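Long-range contacts in bromo domain-containing protein (Trypanosoma brucei brucei, PDB 5KO4), which is of unknown function but contains a bromodomain, a helical fold that in related proteins reads acetylated lysine, so a similar role is likely: residues H43-D48 against I66-L71; M39-P44 against Y77-E82. All blocks are in the same frame, centred on the assembly; numbering follows the deposited sequence.

Contact 1 of 2, residues H43-D48 against I66-L71; sequences HPMWWD and INDMRL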
ATOM      1  N   HIS A  43      11.266  -7.492  10.531  0.50 12.58           N
ATOM      2  CA  HIS A  43      11.305  -8.738   9.790  0.50 13.35           C
ATOM      3  C   HIS A  43      10.233  -8.772   8.668  0.50 12.78           C
ATOM      4  O   HIS A  43       9.186  -9.408   8.820  0.50 12.33           O
ATOM      5  CB  HIS A  43      11.096  -9.882  10.785  0.50 15.43           C
ATOM      6  CG  HIS A  43      11.492 -11.224  10.283  0.50 19.74           C
ATOM      7  ND1 HIS A  43      11.349 -12.343  11.072  0.50 22.56           N
ATOM      8  CD2 HIS A  43      11.975 -11.597   9.076  0.50 22.39           C
ATOM      9  CE1 HIS A  43      11.783 -13.354  10.344  0.50 22.56           C
ATOM     10  NE2 HIS A  43      12.149 -12.954   9.128  0.50 22.87           N
ATOM     11  N   PRO A  44      10.509  -8.139   7.503  1.00  9.65           N
ATOM     12  CA  PRO A  44       9.517  -8.147   6.408  1.00  9.51           C
ATOM     13  C   PRO A  44       9.206  -9.553   5.923  1.00 12.42           C
ATOM     14  O   PRO A  44      10.078 -10.428   5.961  1.00 12.55           O
ATOM     15  CB  PRO A  44      10.205  -7.321   5.311  1.00 11.24           C
ATOM     16  CG  PRO A  44      11.143  -6.437   6.040  1.00 13.43           C
ATOM     17  CD  PRO A  44      11.668  -7.298   7.153  1.00 11.05           C
ATOM     18  N   MET A  45       7.942  -9.792   5.535  1.00  9.96           N
ATOM     19  CA  MET A  45       7.488 -11.101   5.104  1.00  9.25           C
ATOM     20  C   MET A  45       6.369 -10.909   4.118  1.00 11.43           C
ATOM     21  O   MET A  45       5.618  -9.937   4.221  1.00 10.36           O
ATOM     22  CB  MET A  45       7.015 -11.912   6.322  1.00 10.20           C
ATOM     23  CG  MET A  45       6.749 -13.397   6.043  1.00 10.38           C
ATOM     24  SD  MET A  45       8.097 -14.301   5.252  1.00 12.36           S
ATOM     25  CE  MET A  45       9.457 -13.911   6.368  1.00 11.50           C
ATOM     26  N   TRP A  46       6.274 -11.790   3.138  1.00  9.79           N
ATOM     27  CA  TRP A  46       5.269 -11.650   2.100  1.00  9.16           C
ATOM     28  C   TRP A  46       4.947 -13.027   1.511  1.00 10.11           C
ATOM     29  O   TRP A  46       5.709 -13.961   1.694  1.00  9.66           O
ATOM     30  CB  TRP A  46       5.755 -10.659   1.033  1.00  9.03           C
ATOM     31  CG  TRP A  46       7.068 -11.006   0.391  1.00  9.51           C
ATOM     32  CD1 TRP A  46       7.236 -11.597  -0.823  1.00 12.46           C
ATOM     33  CD2 TRP A  46       8.384 -10.649   0.844  1.00  9.84           C
ATOM     34  NE1 TRP A  46       8.565 -11.692  -1.127  1.00 12.14           N
ATOM     35  CE2 TRP A  46       9.295 -11.091  -0.138  1.00 12.91           C
ATOM     36  CE3 TRP A  46       8.880  -9.973   1.962  1.00 11.22           C
ATOM     37  CZ2 TRP A  46      10.665 -10.930  -0.007  1.00 13.32           C
ATOM     38  CZ3 TRP A  46      10.250  -9.826   2.093  1.00 12.74           C
ATOM     39  CH2 TRP A  46      11.127 -10.329   1.129  1.00 13.97           C
ATOM     40  N   TRP A  47       3.769 -13.183   0.872  1.00  9.34           N
ATOM     41  CA  TRP A  47       3.347 -14.515   0.460  1.00  9.86           C
ATOM     42  C   TRP A  47       4.325 -15.198  -0.486  1.00 11.30           C
ATOM     43  O   TRP A  47       4.524 -16.408  -0.355  1.00 11.05           O
ATOM     44  CB  TRP A  47       1.970 -14.530  -0.215  1.00  9.37           C
ATOM     45  CG  TRP A  47       0.879 -13.735   0.468  1.00 10.23           C
ATOM     46  CD1 TRP A  47       0.009 -12.878  -0.136  1.00 12.51           C
ATOM     47  CD2 TRP A  47       0.465 -13.824   1.841  1.00  9.89           C
ATOM     48  NE1 TRP A  47      -0.892 -12.392   0.779  1.00 11.85           N
ATOM     49  CE2 TRP A  47      -0.631 -12.951   2.004  1.00 12.36           C
ATOM     50  CE3 TRP A  47       0.892 -14.579   2.944  1.00 10.44           C
ATOM     51  CZ2 TRP A  47      -1.221 -12.720   3.253  1.00 11.81           C
ATOM     52  CZ3 TRP A  47       0.273 -14.385   4.172  1.00 11.35           C
ATOM     53  CH2 TRP A  47      -0.730 -13.430   4.329  1.00 11.81           C
ATOM     54  N   ASP A  48       4.890 -14.480  -1.455  1.00 10.73           N
ATOM     55  CA  ASP A  48       5.782 -15.145  -2.418  1.00 10.61           C
ATOM     56  C   ASP A  48       7.027 -15.704  -1.724  1.00 12.99           C
ATOM     57  O   ASP A  48       7.581 -16.711  -2.184  1.00 13.08           O
ATOM     58  CB  ASP A  48       6.193 -14.203  -3.557  1.00 12.35           C
ATOM     59  CG  ASP A  48       5.066 -13.829  -4.497  1.00 17.28           C
ATOM     60  OD1 ASP A  48       3.990 -14.470  -4.428  1.00 17.27           O
ATOM     61  OD2 ASP A  48       5.257 -12.889  -5.313  1.00 19.62           O
ATOM     62  N   ILE A  66       3.386 -21.414  10.264  1.00  8.91           N
ATOM     63  CA  ILE A  66       2.404 -20.577  10.954  1.00  8.70           C
ATOM     64  C   ILE A  66       3.056 -19.267  11.389  1.00 10.31           C
ATOM     65  O   ILE A  66       2.465 -18.202  11.216  1.00 10.90           O
ATOM     66  CB  ILE A  66       1.784 -21.339  12.160  1.00 11.02           C
ATOM     67  CG1 ILE A  66       0.815 -22.442  11.645  1.00 11.90           C
ATOM     68  CG2 ILE A  66       1.069 -20.375  13.115  1.00 12.84           C
ATOM     69  CD1 ILE A  66       0.485 -23.485  12.674  1.00 15.61           C
ATOM     70  N   ASN A  67       4.268 -19.330  11.933  1.00  9.35           N
ATOM     71  CA  ASN A  67       4.963 -18.125  12.353  1.00  9.69           C
ATOM     72  C   ASN A  67       5.115 -17.134  11.213  1.00 10.84           C
ATOM     73  O   ASN A  67       4.873 -15.949  11.398  1.00 10.03           O
ATOM     74  CB  ASN A  67       6.325 -18.464  12.893  1.00 11.34           C
ATOM     75  CG  ASN A  67       6.284 -19.105  14.245  1.00 25.91           C
ATOM     76  OD1 ASN A  67       5.259 -19.138  14.920  1.00 26.11           O
ATOM     77  ND2 ASN A  67       7.325 -19.802  14.569  1.00 23.07           N
ATOM     78  N   ASP A  68       5.549 -17.604  10.031  1.00  8.86           N
ATOM     79  CA  ASP A  68       5.748 -16.677   8.908  1.00  8.91           C
ATOM     80  C   ASP A  68       4.418 -16.118   8.391  1.00  9.55           C
ATOM     81  O   ASP A  68       4.342 -14.929   8.046  1.00  8.95           O
ATOM     82  CB  ASP A  68       6.498 -17.348   7.767  1.00  9.49           C
ATOM     83  CG  ASP A  68       7.974 -17.515   8.015  1.00 12.60           C
ATOM     84  OD1 ASP A  68       8.474 -16.996   9.049  1.00 12.47           O
ATOM     85  OD2 ASP A  68       8.636 -18.186   7.196  1.00 14.16           O
ATOM     86  N   MET A  69       3.354 -16.942   8.368  1.00  8.20           N
ATOM     87  CA  MET A  69       2.050 -16.466   7.949  1.00  7.98           C
ATOM     88  C   MET A  69       1.528 -15.397   8.889  1.00  9.27           C
ATOM     89  O   MET A  69       1.039 -14.354   8.434  1.00  9.75           O
ATOM     90  CB  MET A  69       1.073 -17.635   7.905  1.00  9.23           C
ATOM     91  CG  MET A  69       1.410 -18.685   6.835  1.00  9.92           C
ATOM     92  SD  MET A  69       1.046 -18.117   5.158  1.00 12.00           S
ATOM     93  CE  MET A  69      -0.722 -18.252   5.152  1.00 13.28           C
ATOM     94  N   ARG A  70       1.667 -15.619  10.196  1.00  8.92           N
ATOM     95  CA  ARG A  70       1.220 -14.654  11.200  1.00  9.16           C
ATOM     96  C   ARG A  70       2.040 -13.371  11.103  1.00 10.71           C
ATOM     97  O   ARG A  70       1.533 -12.281  11.357  1.00 11.14           O
ATOM     98  CB  ARG A  70       1.333 -15.260  12.610  1.00 10.50           C
ATOM     99  CG  ARG A  70       0.266 -16.294  12.900  1.00 10.56           C
ATOM    100  CD  ARG A  70       0.483 -16.995  14.218  1.00 12.72           C
ATOM    101  NE  ARG A  70      -0.612 -17.921  14.504  1.00 11.72           N
ATOM    102  CZ  ARG A  70      -0.608 -18.822  15.482  1.00 16.69           C
ATOM    103  NH1 ARG A  70       0.444 -18.935  16.290  1.00 16.56           N
ATOM    104  NH2 ARG A  70      -1.648 -19.624  15.655  1.00 16.25           N
ATOM    105  N   LEU A  71       3.310 -13.489  10.740  1.00  8.43           N
ATOM    106  CA  LEU A  71       4.186 -12.322  10.626  1.00  8.30           C
ATOM    107  C   LEU A  71       3.726 -11.355   9.508  1.00  9.27           C
ATOM    108  O   LEU A  71       3.808 -10.131   9.665  1.00  9.60           O
ATOM    109  CB  LEU A  71       5.601 -12.817  10.345  1.00  8.91           C
ATOM    110  CG  LEU A  71       6.684 -11.791  10.162  1.00 11.93           C
ATOM    111  CD1 LEU A  71       6.792 -10.867  11.385  1.00 12.02           C
ATOM    112  CD2 LEU A  71       7.997 -12.480   9.874  1.00 11.67           C
TER

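Contact 2 of 2, residues M39-P44 against Y77-E82; sequences MIISHP and YDYNRE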
ATOM      1  N   MET A  39      12.655   0.752   8.692  1.00 23.34           N
ATOM      2  CA  MET A  39      12.786   1.439   9.983  1.00 26.16           C
ATOM      3  C   MET A  39      11.711   0.965  10.977  1.00 27.53           C
ATOM      4  O   MET A  39      11.947   0.947  12.182  1.00 29.35           O
ATOM      5  CB  MET A  39      12.654   2.965   9.776  1.00 30.53           C
ATOM      6  CG  MET A  39      12.896   3.783  11.026  1.00 37.35           C
ATOM      7  SD  MET A  39      12.802   5.558  10.684  1.00 45.21           S
ATOM      8  CE  MET A  39      11.048   5.854  10.991  1.00 41.34           C
ATOM      9  N   ILE A  40      10.525   0.626  10.476  1.00 18.77           N
ATOM     10  CA  ILE A  40       9.387   0.272  11.310  1.00 16.81           C
ATOM     11  C   ILE A  40       9.281  -1.243  11.496  1.00 16.30           C
ATOM     12  O   ILE A  40       8.935  -1.697  12.591  1.00 17.02           O
ATOM     13  CB  ILE A  40       8.091   0.848  10.648  1.00 20.61           C
ATOM     14  CG1 ILE A  40       8.148   2.409  10.604  1.00 22.88           C
ATOM     15  CG2 ILE A  40       6.821   0.378  11.371  1.00 20.35           C
ATOM     16  CD1 ILE A  40       8.005   3.112  11.968  1.00 32.58           C
ATOM     17  N   ILE A  41       9.532  -2.016  10.435  1.00 11.76           N
ATOM     18  CA  ILE A  41       9.316  -3.472  10.439  1.00 10.45           C
ATOM     19  C   ILE A  41      10.654  -4.188  10.433  1.00 13.41           C
ATOM     20  O   ILE A  41      11.391  -4.125   9.447  1.00 13.10           O
ATOM     21  CB  ILE A  41       8.457  -3.847   9.215  1.00 11.31           C
ATOM     22  CG1 ILE A  41       7.077  -3.142   9.289  1.00 11.30           C
ATOM     23  CG2 ILE A  41       8.285  -5.362   9.095  1.00 11.69           C
ATOM     24  CD1 ILE A  41       6.239  -3.467  10.518  1.00 13.65           C
ATOM     25  N   SER A  42      10.971  -4.888  11.529  0.50 10.78           N
ATOM     26  CA  SER A  42      12.260  -5.551  11.655  0.50 11.31           C
ATOM     27  C   SER A  42      12.375  -6.774  10.756  0.50 12.38           C
ATOM     28  O   SER A  42      13.466  -7.065  10.264  0.50 10.91           O
ATOM     29  CB  SER A  42      12.497  -5.973  13.098  0.50 14.97           C
ATOM     30  OG  SER A  42      12.510  -4.839  13.951  0.50 17.74           O
ATOM     31  N   HIS A  43      11.266  -7.492  10.531  0.50 12.58           N
ATOM     32  CA  HIS A  43      11.305  -8.738   9.790  0.50 13.35           C
ATOM     33  C   HIS A  43      10.233  -8.772   8.668  0.50 12.78           C
ATOM     34  O   HIS A  43       9.186  -9.408   8.820  0.50 12.33           O
ATOM     35  CB  HIS A  43      11.096  -9.882  10.785  0.50 15.43           C
ATOM     36  CG  HIS A  43      11.492 -11.224  10.283  0.50 19.74           C
ATOM     37  ND1 HIS A  43      11.349 -12.343  11.072  0.50 22.56           N
ATOM     38  CD2 HIS A  43      11.975 -11.597   9.076  0.50 22.39           C
ATOM     39  CE1 HIS A  43      11.783 -13.354  10.344  0.50 22.56           C
ATOM     40  NE2 HIS A  43      12.149 -12.954   9.128  0.50 22.87           N
ATOM     41  N   PRO A  44      10.509  -8.139   7.503  1.00  9.65           N
ATOM     42  CA  PRO A  44       9.517  -8.147   6.408  1.00  9.51           C
ATOM     43  C   PRO A  44       9.206  -9.553   5.923  1.00 12.42           C
ATOM     44  O   PRO A  44      10.078 -10.428   5.961  1.00 12.55           O
ATOM     45  CB  PRO A  44      10.205  -7.321   5.311  1.00 11.24           C
ATOM     46  CG  PRO A  44      11.143  -6.437   6.040  1.00 13.43           C
ATOM     47  CD  PRO A  44      11.668  -7.298   7.153  1.00 11.05           C
ATOM     48  N   TYR A  77      -0.329  -4.785  10.581  1.00  9.22           N
ATOM     49  CA  TYR A  77      -0.893  -4.022  11.688  1.00  8.91           C
ATOM     50  C   TYR A  77       0.111  -3.033  12.214  1.00 10.87           C
ATOM     51  O   TYR A  77      -0.257  -1.904  12.534  1.00 11.95           O
ATOM     52  CB  TYR A  77      -1.381  -4.932  12.822  1.00  9.01           C
ATOM     53  CG  TYR A  77      -2.286  -6.079  12.401  1.00  9.90           C
ATOM     54  CD1 TYR A  77      -3.099  -5.980  11.276  1.00 11.14           C
ATOM     55  CD2 TYR A  77      -2.239  -7.301  13.057  1.00 10.80           C
ATOM     56  CE1 TYR A  77      -3.867  -7.063  10.838  1.00 11.36           C
ATOM     57  CE2 TYR A  77      -2.997  -8.387  12.626  1.00 11.84           C
ATOM     58  CZ  TYR A  77      -3.780  -8.272  11.493  1.00 12.58           C
ATOM     59  OH  TYR A  77      -4.520  -9.343  11.040  1.00 13.24           O
ATOM     60  N   ASP A  78       1.371  -3.417  12.295  1.00  9.47           N
ATOM     61  CA  ASP A  78       2.384  -2.537  12.865  1.00 10.55           C
ATOM     62  C   ASP A  78       2.700  -1.365  11.934  1.00 12.54           C
ATOM     63  O   ASP A  78       2.900  -0.262  12.416  1.00 14.23           O
ATOM     64  CB  ASP A  78       3.655  -3.331  13.169  1.00 11.67           C
ATOM     65  CG  ASP A  78       3.461  -4.377  14.266  1.00 13.45           C
ATOM     66  OD1 ASP A  78       2.356  -4.429  14.853  1.00 14.65           O
ATOM     67  OD2 ASP A  78       4.383  -5.181  14.481  1.00 15.94           O
ATOM     68  N   TYR A  79       2.722  -1.581  10.625  1.00  9.31           N
ATOM     69  CA  TYR A  79       3.066  -0.526   9.683  1.00  8.98           C
ATOM     70  C   TYR A  79       1.879   0.419   9.434  1.00 10.60           C
ATOM     71  O   TYR A  79       2.034   1.642   9.454  1.00 11.04           O
ATOM     72  CB  TYR A  79       3.531  -1.157   8.360  1.00  9.86           C
ATOM     73  CG  TYR A  79       3.987  -0.149   7.333  1.00 10.08           C
ATOM     74  CD1 TYR A  79       5.247   0.426   7.410  1.00  9.67           C
ATOM     75  CD2 TYR A  79       3.186   0.176   6.246  1.00 10.84           C
ATOM     76  CE1 TYR A  79       5.694   1.314   6.439  1.00  9.97           C
ATOM     77  CE2 TYR A  79       3.592   1.109   5.307  1.00 10.64           C
ATOM     78  CZ  TYR A  79       4.860   1.657   5.385  1.00 12.57           C
ATOM     79  OH  TYR A  79       5.239   2.558   4.420  1.00 12.44           O
ATOM     80  N   ASN A  80       0.699  -0.144   9.171  1.00  8.71           N
ATOM     81  CA  ASN A  80      -0.484   0.653   8.828  1.00  7.57           C
ATOM     82  C   ASN A  80      -1.349   1.032  10.029  1.00 11.45           C
ATOM     83  O   ASN A  80      -2.279   1.830   9.882  1.00 10.97           O
ATOM     84  CB  ASN A  80      -1.336  -0.138   7.860  1.00  8.63           C
ATOM     85  CG  ASN A  80      -0.591  -0.456   6.587  1.00 10.36           C
ATOM     86  OD1 ASN A  80      -0.298   0.434   5.799  1.00 11.44           O
ATOM     87  ND2 ASN A  80      -0.212  -1.730   6.385  1.00 11.09           N
ATOM     88  N   ARG A  81      -1.039   0.458  11.205  1.00  9.66           N
ATOM     89  CA  ARG A  81      -1.822   0.531  12.446  1.00  9.98           C
ATOM     90  C   ARG A  81      -2.925  -0.504  12.383  1.00 12.26           C
ATOM     91  O   ARG A  81      -3.363  -0.910  11.299  1.00 11.22           O
ATOM     92  CB  ARG A  81      -2.382   1.923  12.767  1.00 10.32           C
ATOM     93  CG  ARG A  81      -1.322   3.032  12.786  1.00 12.36           C
ATOM     94  CD  ARG A  81      -0.203   2.835  13.808  1.00 13.08           C
ATOM     95  NE  ARG A  81      -0.712   2.986  15.171  1.00 14.51           N
ATOM     96  CZ  ARG A  81       0.013   3.319  16.233  1.00 19.94           C
ATOM     97  NH1 ARG A  81       1.317   3.555  16.112  1.00 20.23           N
ATOM     98  NH2 ARG A  81      -0.563   3.446  17.423  1.00 16.67           N
ATOM     99  N   GLU A  82      -3.362  -0.952  13.550  1.00 11.40           N
ATOM    100  CA  GLU A  82      -4.313  -2.054  13.689  1.00 10.73           C
ATOM    101  C   GLU A  82      -5.636  -1.728  13.085  1.00 13.21           C
ATOM    102  O   GLU A  82      -6.198  -2.555  12.370  1.00 13.73           O
ATOM    103  CB  GLU A  82      -4.514  -2.390  15.165  1.00 12.15           C
ATOM    104  CG  GLU A  82      -3.252  -2.859  15.879  1.00 13.76           C
ATOM    105  CD  GLU A  82      -3.065  -4.352  16.027  1.00 15.65           C
ATOM    106  OE1 GLU A  82      -4.047  -5.118  15.844  1.00 14.17           O
ATOM    107  OE2 GLU A  82      -1.934  -4.759  16.377  1.00 16.13           O
TER

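Contact 1 of 2, residues H43-D48 against I66-L71
Leu71 CD2 is the methyl on which His43 and Met45 converge. The first torsion of Leu71, with CG anti to the backbone N, sends CG toward the 43-48 segment. CD2 itself lies 3.5 Å from His43 O and 3.7 Å from Met45 CB. In the modelled conformer of His43, one of two, the same methyl sits over one ring face, 3.8 Å from the ring centroid and 19° off the normal. It is offset toward the rim and nearest to ND1, a CH-pi contact that rests on this conformer alone and is to be taken with caution. Met45 crosses Leu71 at about a right angle, and its CG, anti to the backbone N, rests 3.5 Å from Asp68 O, a contact of carbon with carbonyl oxygen. Farther along, Met69 starts with its CB directed away from the 43-48 segment, but the bend at chi2 (-73°) brings SD to 3.9 Å from Trp47 CZ3, and the bend at chi3 places CE near the same carbon. This Met-aromatic contact is oblique, with the sulfur 67° off the normal of the six-membered ring. Trp47 NE1 bonds to Asp22 OD2, Asp68 OD2 is hydrogen-bonded to Tyr59 OH and forms a salt bridge with Arg53 NH1, and Asn75 ND2 donates to His43 O. No hydrogen bond crosses the contact, although it buries 311 Å² in all. Methyl, thioether and aromatic packing therefore joins the turn into helix 47-55 to helix 62-80, with Trp47 NE1 and Asp68 OD2 satisfied by partners beyond the two segments.

Contact 2 of 2, residues M39-P44 against Y77-E82
A chi1 of -61° sets Ile41 CG1 anti to the carbonyl carbon, and a chi2 of -59° then carries CD1 to the backbone of helix 62-80. There CD1 approaches Asp78 CB to 3.7 Å and Tyr79 N to 4.0 Å, packing beside the last turn of the helix. Tyr79 CB is touched by both outer carbons of Ile41's longer branch, CG1 and CD1, each at 4.2 Å. Ile40 uses its other branch: the CG2 methyl lies 4.1 Å from Asp78 O and 4.3 Å from Tyr79 CD1. Both isoleucines approach the Tyr79 ring obliquely. With no hydrogen bond across and only 166 Å² buried in total, the evidence points to a small contact at the margin of the core, made by aliphatic side chains against side-chain carbons and backbone. Polar ends are held by other parts of the chain: Tyr79 OH bonds to Pro35 O, Asp78 OD1 to Gln74 NE2. The Tyr79 ring also meets that of Tyr37, with planes at about 45°, and packs on Pro85 of the second subunit. Tyr79 is thus held at its hydroxyl by the loop residue Pro35 and touched at CB by Ile41. The pairing of the long ZA loop, between helices 8-21 and 47-55, with the C-terminal end of helix 62-80 is the bromodomain arrangement. Asn80, which follows Tyr79, probably corresponds to the asparagine that in relatives binds acetyl-lysine, consistent with this contact bordering such a pocket.

In the fold
Both contacts pack the chain leading up to helix 47-55 against helix 62-80, and their centres lie about 12 Å apart. Their first segments overlap at His43 and Pro44: residues 39-44 start in helix 37-40, whereas residues 43-48 lead into helix 47-55. On the partner helix the order is reversed: the earlier segment meets residues 77-82 and the later one 66-71. The chain therefore runs back down helix 62-80 as it passes from contact 2 to contact 1. Contact 1 is buried, its centre about 4 Å from the centre of the chain, whereas the centre of contact 2 is about 13 Å from it, toward the probable ligand-binding end of the bromodomain.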